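PDB 1J77: HemO from Neisseria meningitidis, which binds heme and probably degrades it as a heme oxygenase, opening the porphyrin ring. Local coordinates for residues N105-W110 against A173-E179; L111-G116 against H152-F156; K54-I59 against L99-A103. All blocks are in the same frame, centred on the assembly; numbering follows the deposited sequence.

Contact 1 (N105-W110 against A173-E179)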
loop_
_atom_site.group_PDB
_atom_site.type_symbol
_atom_site.label_atom_id
_atom_site.label_comp_id
_atom_site.label_asym_id
_atom_site.label_seq_id
_atom_site.Cartn_x
_atom_site.Cartn_y
_atom_site.Cartn_z
ATOM N N ASN A 105 -9.919 -13.518 -7.080
ATOM C CA ASN A 105 -9.808 -12.358 -7.938
ATOM C C ASN A 105 -9.697 -11.069 -7.126
ATOM O O ASN A 105 -8.913 -10.198 -7.476
ATOM C CB ASN A 105 -10.964 -12.321 -8.935
ATOM C CG ASN A 105 -10.901 -13.495 -9.944
ATOM O OD1 ASN A 105 -9.838 -13.845 -10.428
ATOM N ND2 ASN A 105 -12.059 -14.067 -10.268
ATOM N N LYS A 106 -10.471 -10.969 -6.059
ATOM C CA LYS A 106 -10.460 -9.762 -5.214
ATOM C C LYS A 106 -9.052 -9.586 -4.651
ATOM O O LYS A 106 -8.595 -8.430 -4.494
ATOM C CB LYS A 106 -11.508 -9.830 -4.112
ATOM C CG LYS A 106 -12.952 -9.600 -4.596
ATOM C CD LYS A 106 -13.957 -9.779 -3.480
ATOM C CE LYS A 106 -14.481 -8.459 -3.004
ATOM N NZ LYS A 106 -15.527 -8.570 -1.926
ATOM N N ALA A 107 -8.337 -10.682 -4.332
ATOM C CA ALA A 107 -6.976 -10.557 -3.789
ATOM C C ALA A 107 -6.023 -9.935 -4.793
ATOM O O ALA A 107 -5.064 -9.285 -4.426
ATOM C CB ALA A 107 -6.433 -11.925 -3.246
ATOM N N ILE A 108 -6.285 -10.124 -6.089
ATOM C CA ILE A 108 -5.468 -9.492 -7.127
ATOM C C ILE A 108 -5.559 -7.957 -7.036
ATOM O O ILE A 108 -4.562 -7.293 -7.216
ATOM C CB ILE A 108 -5.857 -10.031 -8.527
ATOM C CG1 ILE A 108 -5.671 -11.545 -8.574
ATOM C CG2 ILE A 108 -4.978 -9.373 -9.572
ATOM C CD1 ILE A 108 -6.352 -12.199 -9.766
ATOM N N GLY A 109 -6.747 -7.454 -6.755
ATOM C CA GLY A 109 -6.941 -6.028 -6.461
ATOM C C GLY A 109 -6.155 -5.497 -5.265
ATOM O O GLY A 109 -5.613 -4.393 -5.340
ATOM N N TRP A 110 -6.100 -6.249 -4.176
ATOM C CA TRP A 110 -5.268 -5.889 -3.028
ATOM C C TRP A 110 -3.818 -5.857 -3.400
ATOM O O TRP A 110 -3.049 -4.995 -2.959
ATOM C CB TRP A 110 -5.473 -6.818 -1.812
ATOM C CG TRP A 110 -6.772 -6.644 -1.136
ATOM C CD1 TRP A 110 -8.010 -6.931 -1.605
ATOM C CD2 TRP A 110 -6.957 -6.146 0.184
ATOM N NE1 TRP A 110 -8.948 -6.580 -0.678
ATOM C CE2 TRP A 110 -8.326 -6.139 0.453
ATOM C CE3 TRP A 110 -6.088 -5.717 1.176
ATOM C CZ2 TRP A 110 -8.866 -5.700 1.689
ATOM C CZ3 TRP A 110 -6.621 -5.289 2.390
ATOM C CH2 TRP A 110 -7.993 -5.267 2.617
ATOM N N ALA A 173 -11.646 -8.116 -9.214
ATOM C CA ALA A 173 -10.330 -7.561 -8.843
ATOM C C ALA A 173 -10.406 -6.054 -8.578
ATOM O O ALA A 173 -9.812 -5.557 -7.625
ATOM C CB ALA A 173 -9.312 -7.836 -9.893
ATOM N N ILE A 174 -11.084 -5.318 -9.454
ATOM C CA ILE A 174 -11.244 -3.880 -9.226
ATOM C C ILE A 174 -12.011 -3.611 -7.929
ATOM O O ILE A 174 -11.651 -2.706 -7.138
ATOM C CB ILE A 174 -11.981 -3.242 -10.428
ATOM C CG1 ILE A 174 -11.071 -3.266 -11.614
ATOM C CG2 ILE A 174 -12.354 -1.821 -10.118
ATOM C CD1 ILE A 174 -11.862 -3.133 -12.889
ATOM N N GLN A 175 -13.068 -4.352 -7.668
ATOM C CA GLN A 175 -13.744 -4.237 -6.387
ATOM C C GLN A 175 -12.780 -4.519 -5.218
ATOM O O GLN A 175 -12.857 -3.820 -4.226
ATOM C CB GLN A 175 -14.981 -5.123 -6.299
ATOM C CG GLN A 175 -15.740 -5.010 -5.002
ATOM C CD GLN A 175 -16.303 -3.610 -4.753
ATOM O OE1 GLN A 175 -16.568 -2.834 -5.707
ATOM N NE2 GLN A 175 -16.525 -3.300 -3.485
ATOM N N GLY A 176 -11.926 -5.538 -5.340
ATOM C CA GLY A 176 -10.881 -5.821 -4.366
ATOM C C GLY A 176 -10.018 -4.579 -4.112
ATOM O O GLY A 176 -9.751 -4.264 -2.964
ATOM N N ALA A 177 -9.529 -3.943 -5.161
ATOM C CA ALA A 177 -8.715 -2.728 -5.058
ATOM C C ALA A 177 -9.487 -1.593 -4.352
ATOM O O ALA A 177 -8.954 -0.959 -3.437
ATOM C CB ALA A 177 -8.218 -2.279 -6.459
ATOM N N ARG A 178 -10.765 -1.435 -4.662
ATOM C CA ARG A 178 -11.585 -0.427 -3.963
ATOM C C ARG A 178 -11.595 -0.741 -2.439
ATOM O O ARG A 178 -11.447 0.146 -1.592
ATOM C CB ARG A 178 -13.036 -0.375 -4.523
ATOM C CG ARG A 178 -13.147 0.199 -5.933
ATOM C CD ARG A 178 -14.541 0.282 -6.493
ATOM N NE ARG A 178 -14.463 1.044 -7.727
ATOM C CZ ARG A 178 -15.390 1.068 -8.665
ATOM N NH1 ARG A 178 -16.499 0.358 -8.526
ATOM N NH2 ARG A 178 -15.192 1.815 -9.748
ATOM N N GLU A 179 -11.785 -2.016 -2.109
ATOM C CA GLU A 179 -11.832 -2.466 -0.731
ATOM C C GLU A 179 -10.501 -2.340 -0.007
ATOM O O GLU A 179 -10.499 -2.013 1.188
ATOM C CB GLU A 179 -12.417 -3.872 -0.617
ATOM C CG GLU A 179 -13.889 -3.912 -1.037
ATOM C CD GLU A 179 -14.492 -5.294 -1.098
ATOM O OE1 GLU A 179 -13.956 -6.207 -0.447
ATOM O OE2 GLU A 179 -15.552 -5.423 -1.739
HETATM O O HOH W 1 -11.798 -7.318 -0.860
#

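Contact 2 (L111-G116 against H152-F156). With HEM (protoporphyrin IX containing Fe), chain B.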
loop_
_atom_site.group_PDB
_atom_site.type_symbol
_atom_site.label_atom_id
_atom_site.label_comp_id
_atom_site.label_asym_id
_atom_site.label_seq_id
_atom_site.Cartn_x
_atom_site.Cartn_y
_atom_site.Cartn_z
ATOM N N LEU A 111 -3.390 -6.841 -4.191
ATOM C CA LEU A 111 -2.043 -6.842 -4.647
ATOM C C LEU A 111 -1.663 -5.605 -5.513
ATOM O O LEU A 111 -0.583 -5.049 -5.337
ATOM C CB LEU A 111 -1.755 -8.164 -5.400
ATOM C CG LEU A 111 -0.334 -8.293 -5.917
ATOM C CD1 LEU A 111 0.696 -8.246 -4.892
ATOM C CD2 LEU A 111 -0.206 -9.578 -6.759
ATOM N N TYR A 112 -2.525 -5.253 -6.444
ATOM C CA TYR A 112 -2.383 -4.017 -7.238
ATOM C C TYR A 112 -2.217 -2.799 -6.300
ATOM O O TYR A 112 -1.251 -2.022 -6.440
ATOM C CB TYR A 112 -3.602 -3.852 -8.157
ATOM C CG TYR A 112 -3.726 -2.444 -8.708
ATOM C CD1 TYR A 112 -2.912 -2.005 -9.760
ATOM C CD2 TYR A 112 -4.623 -1.569 -8.142
ATOM C CE1 TYR A 112 -3.004 -0.700 -10.220
ATOM C CE2 TYR A 112 -4.710 -0.240 -8.576
ATOM C CZ TYR A 112 -3.901 0.191 -9.626
ATOM O OH TYR A 112 -4.011 1.529 -10.071
ATOM N N CYS A 113 -3.070 -2.686 -5.299
ATOM C CA CYS A 113 -3.057 -1.531 -4.371
ATOM C C CYS A 113 -1.738 -1.501 -3.630
ATOM O O CYS A 113 -1.065 -0.481 -3.587
ATOM C CB CYS A 113 -4.206 -1.697 -3.431
ATOM S SG CYS A 113 -4.446 -0.385 -2.302
ATOM N N ALA A 114 -1.328 -2.633 -3.035
ATOM C CA ALA A 114 -0.083 -2.612 -2.329
ATOM C C ALA A 114 1.140 -2.368 -3.199
ATOM O O ALA A 114 2.080 -1.679 -2.791
ATOM C CB ALA A 114 0.109 -3.934 -1.502
ATOM N N GLU A 115 1.154 -2.976 -4.395
ATOM C CA GLU A 115 2.324 -2.852 -5.208
ATOM C C GLU A 115 2.405 -1.434 -5.816
ATOM O O GLU A 115 3.506 -0.848 -5.888
ATOM C CB GLU A 115 2.414 -3.996 -6.220
ATOM C CG GLU A 115 3.806 -4.107 -6.855
ATOM C CD GLU A 115 4.936 -4.244 -5.879
ATOM O OE1 GLU A 115 4.829 -4.992 -4.881
ATOM O OE2 GLU A 115 5.986 -3.624 -6.103
ATOM N N GLY A 116 1.273 -0.885 -6.209
ATOM C CA GLY A 116 1.262 0.484 -6.659
ATOM C C GLY A 116 1.678 1.491 -5.602
ATOM O O GLY A 116 2.255 2.518 -5.945
ATOM N N HIS A 152 10.499 -1.439 -12.236
ATOM C CA HIS A 152 9.852 -2.491 -11.462
ATOM C C HIS A 152 8.347 -2.538 -11.697
ATOM O O HIS A 152 7.785 -3.607 -11.955
ATOM C CB HIS A 152 10.217 -2.295 -9.995
ATOM C CG HIS A 152 9.650 -3.325 -9.080
ATOM N ND1 HIS A 152 9.728 -4.678 -9.339
ATOM C CD2 HIS A 152 8.997 -3.198 -7.896
ATOM C CE1 HIS A 152 9.114 -5.336 -8.364
ATOM N NE2 HIS A 152 8.676 -4.461 -7.473
ATOM N N TRP A 153 7.682 -1.387 -11.628
ATOM C CA TRP A 153 6.247 -1.309 -11.826
ATOM C C TRP A 153 5.810 -1.757 -13.221
ATOM O O TRP A 153 4.847 -2.513 -13.358
ATOM C CB TRP A 153 5.748 0.142 -11.515
ATOM C CG TRP A 153 4.344 0.376 -11.803
ATOM C CD1 TRP A 153 3.841 1.133 -12.786
ATOM C CD2 TRP A 153 3.220 -0.125 -11.059
ATOM N NE1 TRP A 153 2.469 1.104 -12.769
ATOM C CE2 TRP A 153 2.058 0.340 -11.700
ATOM C CE3 TRP A 153 3.081 -0.987 -9.955
ATOM C CZ2 TRP A 153 0.792 0.008 -11.272
ATOM C CZ3 TRP A 153 1.836 -1.287 -9.528
ATOM C CH2 TRP A 153 0.707 -0.819 -10.169
ATOM N N ARG A 154 6.501 -1.291 -14.267
ATOM C CA ARG A 154 6.166 -1.684 -15.631
ATOM C C ARG A 154 6.258 -3.215 -15.785
ATOM O O ARG A 154 5.404 -3.838 -16.398
ATOM C CB ARG A 154 7.093 -0.937 -16.596
ATOM C CG ARG A 154 6.895 0.577 -16.491
ATOM C CD ARG A 154 7.661 1.434 -17.514
ATOM N NE ARG A 154 8.245 2.594 -16.841
ATOM C CZ ARG A 154 9.548 2.794 -16.689
ATOM N NH1 ARG A 154 10.421 1.955 -17.219
ATOM N NH2 ARG A 154 9.997 3.863 -16.037
ATOM N N ALA A 155 7.259 -3.825 -15.170
ATOM C CA ALA A 155 7.385 -5.294 -15.224
ATOM C C ALA A 155 6.184 -5.919 -14.540
ATOM O O ALA A 155 5.488 -6.786 -15.101
ATOM C CB ALA A 155 8.658 -5.739 -14.545
ATOM N N PHE A 156 5.897 -5.429 -13.332
ATOM C CA PHE A 156 4.795 -5.940 -12.578
ATOM C C PHE A 156 3.526 -5.810 -13.393
ATOM O O PHE A 156 2.712 -6.740 -13.485
ATOM C CB PHE A 156 4.645 -5.130 -11.279
ATOM C CG PHE A 156 3.618 -5.686 -10.352
ATOM C CD1 PHE A 156 3.884 -6.845 -9.627
ATOM C CD2 PHE A 156 2.374 -5.080 -10.217
ATOM C CE1 PHE A 156 2.943 -7.355 -8.799
ATOM C CE2 PHE A 156 1.431 -5.607 -9.371
ATOM C CZ PHE A 156 1.702 -6.742 -8.679
HETATM C CHA HEM B . 0.511 5.686 -7.684
HETATM C CHB HEM B . 1.281 9.438 -4.721
HETATM C CHC HEM B . -0.303 6.768 -0.957
HETATM C CHD HEM B . -1.522 3.187 -4.034
HETATM C C1A HEM B . 0.944 6.893 -7.191
HETATM C C2A HEM B . 1.705 7.919 -7.938
HETATM C C3A HEM B . 1.899 8.933 -7.097
HETATM C C4A HEM B . 1.281 8.624 -5.816
HETATM C CMA HEM B . 2.651 10.246 -7.429
HETATM C CAA HEM B . 2.263 7.865 -9.390
HETATM C CBA HEM B . 3.717 7.395 -9.335
HETATM C CGA HEM B . 4.296 7.170 -10.719
HETATM O O1A HEM B . 3.493 7.016 -11.685
HETATM O O2A HEM B . 5.558 7.170 -10.836
HETATM C C1B HEM B . 0.930 9.054 -3.435
HETATM C C2B HEM B . 1.080 9.867 -2.260
HETATM C C3B HEM B . 0.609 9.146 -1.203
HETATM C C4B HEM B . 0.223 7.830 -1.709
HETATM C CMB HEM B . 1.678 11.295 -2.326
HETATM C CAB HEM B . 0.594 9.537 0.276
HETATM C CBB HEM B . 0.383 10.792 0.661
HETATM C C1C HEM B . -0.709 5.562 -1.463
HETATM C C2C HEM B . -1.170 4.417 -0.678
HETATM C C3C HEM B . -1.560 3.463 -1.538
HETATM C C4C HEM B . -1.268 3.888 -2.880
HETATM C CMC HEM B . -1.304 4.435 0.852
HETATM C CAC HEM B . -2.143 2.090 -1.232
HETATM C CBC HEM B . -2.695 1.858 -0.045
HETATM C C1D HEM B . -1.088 3.569 -5.264
HETATM C C2D HEM B . -1.285 2.754 -6.435
HETATM C C3D HEM B . -0.686 3.518 -7.572
HETATM C C4D HEM B . -0.166 4.720 -6.966
HETATM C CMD HEM B . -1.987 1.395 -6.471
HETATM C CAD HEM B . -0.552 3.105 -9.038
HETATM C CBD HEM B . -1.453 3.884 -9.949
HETATM C CGD HEM B . -1.258 3.253 -11.310
HETATM O O1D HEM B . -1.972 2.264 -11.599
HETATM O O2D HEM B . -0.437 3.783 -12.121
HETATM N NA HEM B . 0.725 7.360 -5.916
HETATM N NB HEM B . 0.368 7.840 -3.070
HETATM N NC HEM B . -0.774 5.179 -2.771
HETATM N ND HEM B . -0.418 4.757 -5.588
HETATM FE FE HEM B . -0.122 6.324 -4.374
HETATM O O HOH W 2 1.613 5.501 -4.025
#

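Contact 3 (K54-I59 against L99-A103)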
loop_
_atom_site.group_PDB
_atom_site.type_symbol
_atom_site.label_atom_id
_atom_site.label_comp_id
_atom_site.label_asym_id
_atom_site.label_seq_id
_atom_site.Cartn_x
_atom_site.Cartn_y
_atom_site.Cartn_z
ATOM N N LYS A 54 0.870 -6.170 6.527
ATOM C CA LYS A 54 0.553 -7.500 7.055
ATOM C C LYS A 54 -0.645 -8.122 6.330
ATOM O O LYS A 54 -0.651 -9.317 6.002
ATOM C CB LYS A 54 0.307 -7.427 8.567
ATOM C CG LYS A 54 -0.208 -8.742 9.205
ATOM C CD LYS A 54 0.732 -9.867 9.109
ATOM C CE LYS A 54 0.101 -11.172 9.670
ATOM N NZ LYS A 54 1.149 -12.184 9.948
ATOM N N ALA A 55 -1.676 -7.341 6.095
ATOM C CA ALA A 55 -2.905 -7.768 5.469
ATOM C C ALA A 55 -2.710 -8.330 4.064
ATOM O O ALA A 55 -3.608 -9.020 3.565
ATOM C CB ALA A 55 -3.910 -6.616 5.431
ATOM N N VAL A 56 -1.625 -7.948 3.401
ATOM C CA VAL A 56 -1.397 -8.461 2.066
ATOM C C VAL A 56 -0.302 -9.489 1.998
ATOM O O VAL A 56 -0.016 -10.021 0.923
ATOM C CB VAL A 56 -1.146 -7.346 1.026
ATOM C CG1 VAL A 56 -2.369 -6.433 0.830
ATOM C CG2 VAL A 56 0.141 -6.563 1.337
ATOM N N ASP A 57 0.279 -9.834 3.136
ATOM C CA ASP A 57 1.417 -10.731 3.217
ATOM C C ASP A 57 1.170 -12.101 2.603
ATOM O O ASP A 57 2.019 -12.599 1.909
ATOM C CB ASP A 57 1.898 -10.863 4.663
ATOM C CG ASP A 57 3.309 -11.327 4.720
ATOM O OD1 ASP A 57 3.589 -12.400 5.331
ATOM O OD2 ASP A 57 4.176 -10.681 4.096
ATOM N N HIS A 58 -0.005 -12.644 2.881
ATOM C CA HIS A 58 -0.372 -13.981 2.379
ATOM C C HIS A 58 -0.634 -13.948 0.860
ATOM O O HIS A 58 -0.592 -15.005 0.173
ATOM C CB HIS A 58 -1.606 -14.481 3.133
ATOM C CG HIS A 58 -2.867 -13.740 2.799
ATOM N ND1 HIS A 58 -3.041 -12.398 3.099
ATOM C CD2 HIS A 58 -3.983 -14.113 2.118
ATOM C CE1 HIS A 58 -4.229 -12.003 2.660
ATOM N NE2 HIS A 58 -4.810 -13.013 2.036
ATOM N N ILE A 59 -0.940 -12.772 0.313
ATOM C CA ILE A 59 -1.158 -12.648 -1.122
ATOM C C ILE A 59 0.195 -12.642 -1.840
ATOM O O ILE A 59 0.345 -13.266 -2.882
ATOM C CB ILE A 59 -1.977 -11.379 -1.437
ATOM C CG1 ILE A 59 -3.305 -11.412 -0.679
ATOM C CG2 ILE A 59 -2.189 -11.248 -2.988
ATOM C CD1 ILE A 59 -4.156 -10.162 -0.859
ATOM N N LEU A 99 -7.916 -8.871 10.839
ATOM C CA LEU A 99 -7.393 -8.388 9.586
ATOM C C LEU A 99 -8.018 -9.106 8.406
ATOM O O LEU A 99 -8.271 -10.307 8.451
ATOM C CB LEU A 99 -5.896 -8.607 9.547
ATOM C CG LEU A 99 -5.033 -7.466 10.079
ATOM C CD1 LEU A 99 -3.644 -7.601 9.570
ATOM C CD2 LEU A 99 -5.593 -6.186 9.599
ATOM N N PRO A 100 -8.248 -8.380 7.325
ATOM C CA PRO A 100 -8.704 -8.956 6.051
ATOM C C PRO A 100 -7.724 -9.995 5.583
ATOM O O PRO A 100 -6.508 -9.835 5.794
ATOM C CB PRO A 100 -8.691 -7.754 5.098
ATOM C CG PRO A 100 -8.733 -6.553 5.999
ATOM C CD PRO A 100 -8.086 -6.911 7.260
ATOM N N TYR A 101 -8.214 -11.051 4.929
ATOM C CA TYR A 101 -7.365 -12.105 4.421
ATOM C C TYR A 101 -8.052 -12.498 3.129
ATOM O O TYR A 101 -8.680 -13.560 3.006
ATOM C CB TYR A 101 -7.330 -13.247 5.447
ATOM C CG TYR A 101 -6.279 -14.302 5.278
ATOM C CD1 TYR A 101 -4.989 -14.149 5.810
ATOM C CD2 TYR A 101 -6.560 -15.503 4.664
ATOM C CE1 TYR A 101 -4.034 -15.139 5.690
ATOM C CE2 TYR A 101 -5.632 -16.468 4.556
ATOM C CZ TYR A 101 -4.353 -16.319 5.076
ATOM O OH TYR A 101 -3.447 -17.365 4.998
ATOM N N GLU A 102 -7.850 -11.659 2.118
ATOM C CA GLU A 102 -8.608 -11.782 0.894
ATOM C C GLU A 102 -8.038 -12.886 0.005
ATOM O O GLU A 102 -6.854 -13.271 0.091
ATOM C CB GLU A 102 -8.650 -10.430 0.157
ATOM C CG GLU A 102 -9.675 -10.396 -0.974
ATOM C CD GLU A 102 -11.061 -10.834 -0.575
ATOM O OE1 GLU A 102 -11.814 -9.927 -0.102
ATOM O OE2 GLU A 102 -11.401 -12.081 -0.756
ATOM N N ALA A 103 -8.893 -13.373 -0.892
ATOM C CA ALA A 103 -8.530 -14.473 -1.772
ATOM C C ALA A 103 -9.076 -14.262 -3.175
ATOM O O ALA A 103 -9.865 -13.343 -3.407
ATOM C CB ALA A 103 -9.096 -15.774 -1.204
HETATM O O HOH W 3 -6.292 -9.109 2.472
#

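Contact 1 (N105-W110 against A173-E179)
G109 and G176 bring helices 104-119 and 167-192 into close glycine-mediated packing within the all-helical heme oxygenase fold. The axes of the two segments pass 6.2 Å apart at a signed crossing angle of -48°, a parallel-running geometry that resembles the GASright type of helix pair. With no side chains at either glycine, backbone meets backbone. CA-H...O contacts run in both directions: G109 CA lies 3.1 Å from A173 O, and G176 CA lies 3.5 Å from K106 O with an angle of 156° at the hydrogen. A173 and A177 flank this seam with their small methyls.

A charged pair closes one side of the glycine seam. K106, its chain bent at chi3 (105°), reaches over to E179 and forms a salt bridge, K106 NZ to E179 OE2 at 3.2 Å, approaching OE2 from its syn side. The anti lone pair of E179 OE2 takes the amide of Q175, with Q175 NE2 at 2.9 Å, so two donors hold the carboxylate from different sides. N105 turns its amide elsewhere, to E172.

The indole of W110 lies beside the backbone of G176 without bonding to it; W110 NE1 is 3.4 Å from G176 O at a poor angle and instead donates to a water at 2.9 Å.

Contact 2 (L111-G116 against H152-F156)
E115 lays the aliphatic part of its side chain squarely on the ring of F156: E115 CG stands 3.6 Å from the F156 ring centroid and only 3° off the normal, a CH-pi contact centred on the face. L111 meets the same ring at its edge, L111 CG to F156 CZ at 3.8 Å, so the phenyl is held on a face and on its rim by one helix. Long side chains are needed here, because the nearly antiparallel segment axes pass no closer than 11.4 Å.

The carboxylate of E115 continues beyond F156. The E115 chain bends at chi2 (55°) and turns OE2 to H152; H152 NE2 donates to E115 OE2 a weak bond of 3.1 Å with an N-H...O angle of 120°. The other oxygen, OE1, is hydrogen-bonded to Y60, and the H152 ring stacks on H145, so both sides of this polar pair have further partners.

The six-membered ring of W153 lies against helix 104-119 and beside a heme propionate. W153 CZ3 comes 3.4 Å from G116 N, while Y112 CE1 lies in the plane of the indole, beside its edge. The Y112 ring has a heme methyl over one face, and its hydroxyl donates to the propionate, Y112 OH to HEM O1D at 2.7 Å. Side-chain-free G116 lets its carbonyl carbon C approach HEM C2D to 3.3 Å. The iron carries a water, 1.9 Å away, on the face that G116 covers, and H23 is its axial residue; a glycine of the distal helix laid against the porphyrin, opposite the proximal histidine, is typical of heme oxygenases.

Contact 3 (K54-I59 against L99-A103)
A55 and P100 mark the closest backbone approach, with CA atoms 5.9 Å apart, and the separation widens to 7.6 Å between the CA atoms of I59 and A103. The helical segment is kinked: the amides of H58 and I59 lack the i to i-4 bond of a regular helix, and I59 N bonds V56 O. A55 O accepts from a water at 2.9 Å, and that water in turn accepts from E102 N at 3.0 Å, bridging the kink to the extended loop.

H58 carries the side-chain contact. Its ring and that of Y101 form a face-to-face stack, centroids 3.8 Å apart and planes at 10°. A chi1 of 70° places the imidazole between its own backbone N and carbonyl carbon, which turns H58 NE2 to E102 O for a bond of 2.8 Å. This bond uses a carbonyl lone pair and has an N-H...O angle of 153°. On the other face, I59 CG1 lies 3.4 Å above the plane of the H58 ring, offset toward its rim; stack and hydrogen bond together limit the ring's rotation.

In the heme oxygenase fold this loop leads into helix 104-119, and the contact fastens it to the C-terminal part of helix 39-60. The apolar end is formed by L99, whose CD1 meets K54 CG at 3.6 Å, the two side chains crossing at about a right angle. L99 and A55 also touch F183 of helix 167-192, while P100 packs against W110.

In the fold
Helix 104-119 supplies one segment each to contacts 1 and 2, its N-terminal half to contact 1 and its next turns to contact 2, and the loop leading into it forms half of contact 3. The centres of contacts 1 and 2 are 13 Å apart, and A177 CB touches Y112 CD2 at 4.0 Å. Contact 3 meets contact 1 through W110 CH2 and P100 CB, 3.6 Å apart, and contact 2 through L111 CB and I59 CG2, 3.9 Å apart. Only contact 2 touches the heme within its own segments. The A177 side chain of contact 1 is about 7 Å from the heme, and the A55 side chain of contact 3 about 10 Å.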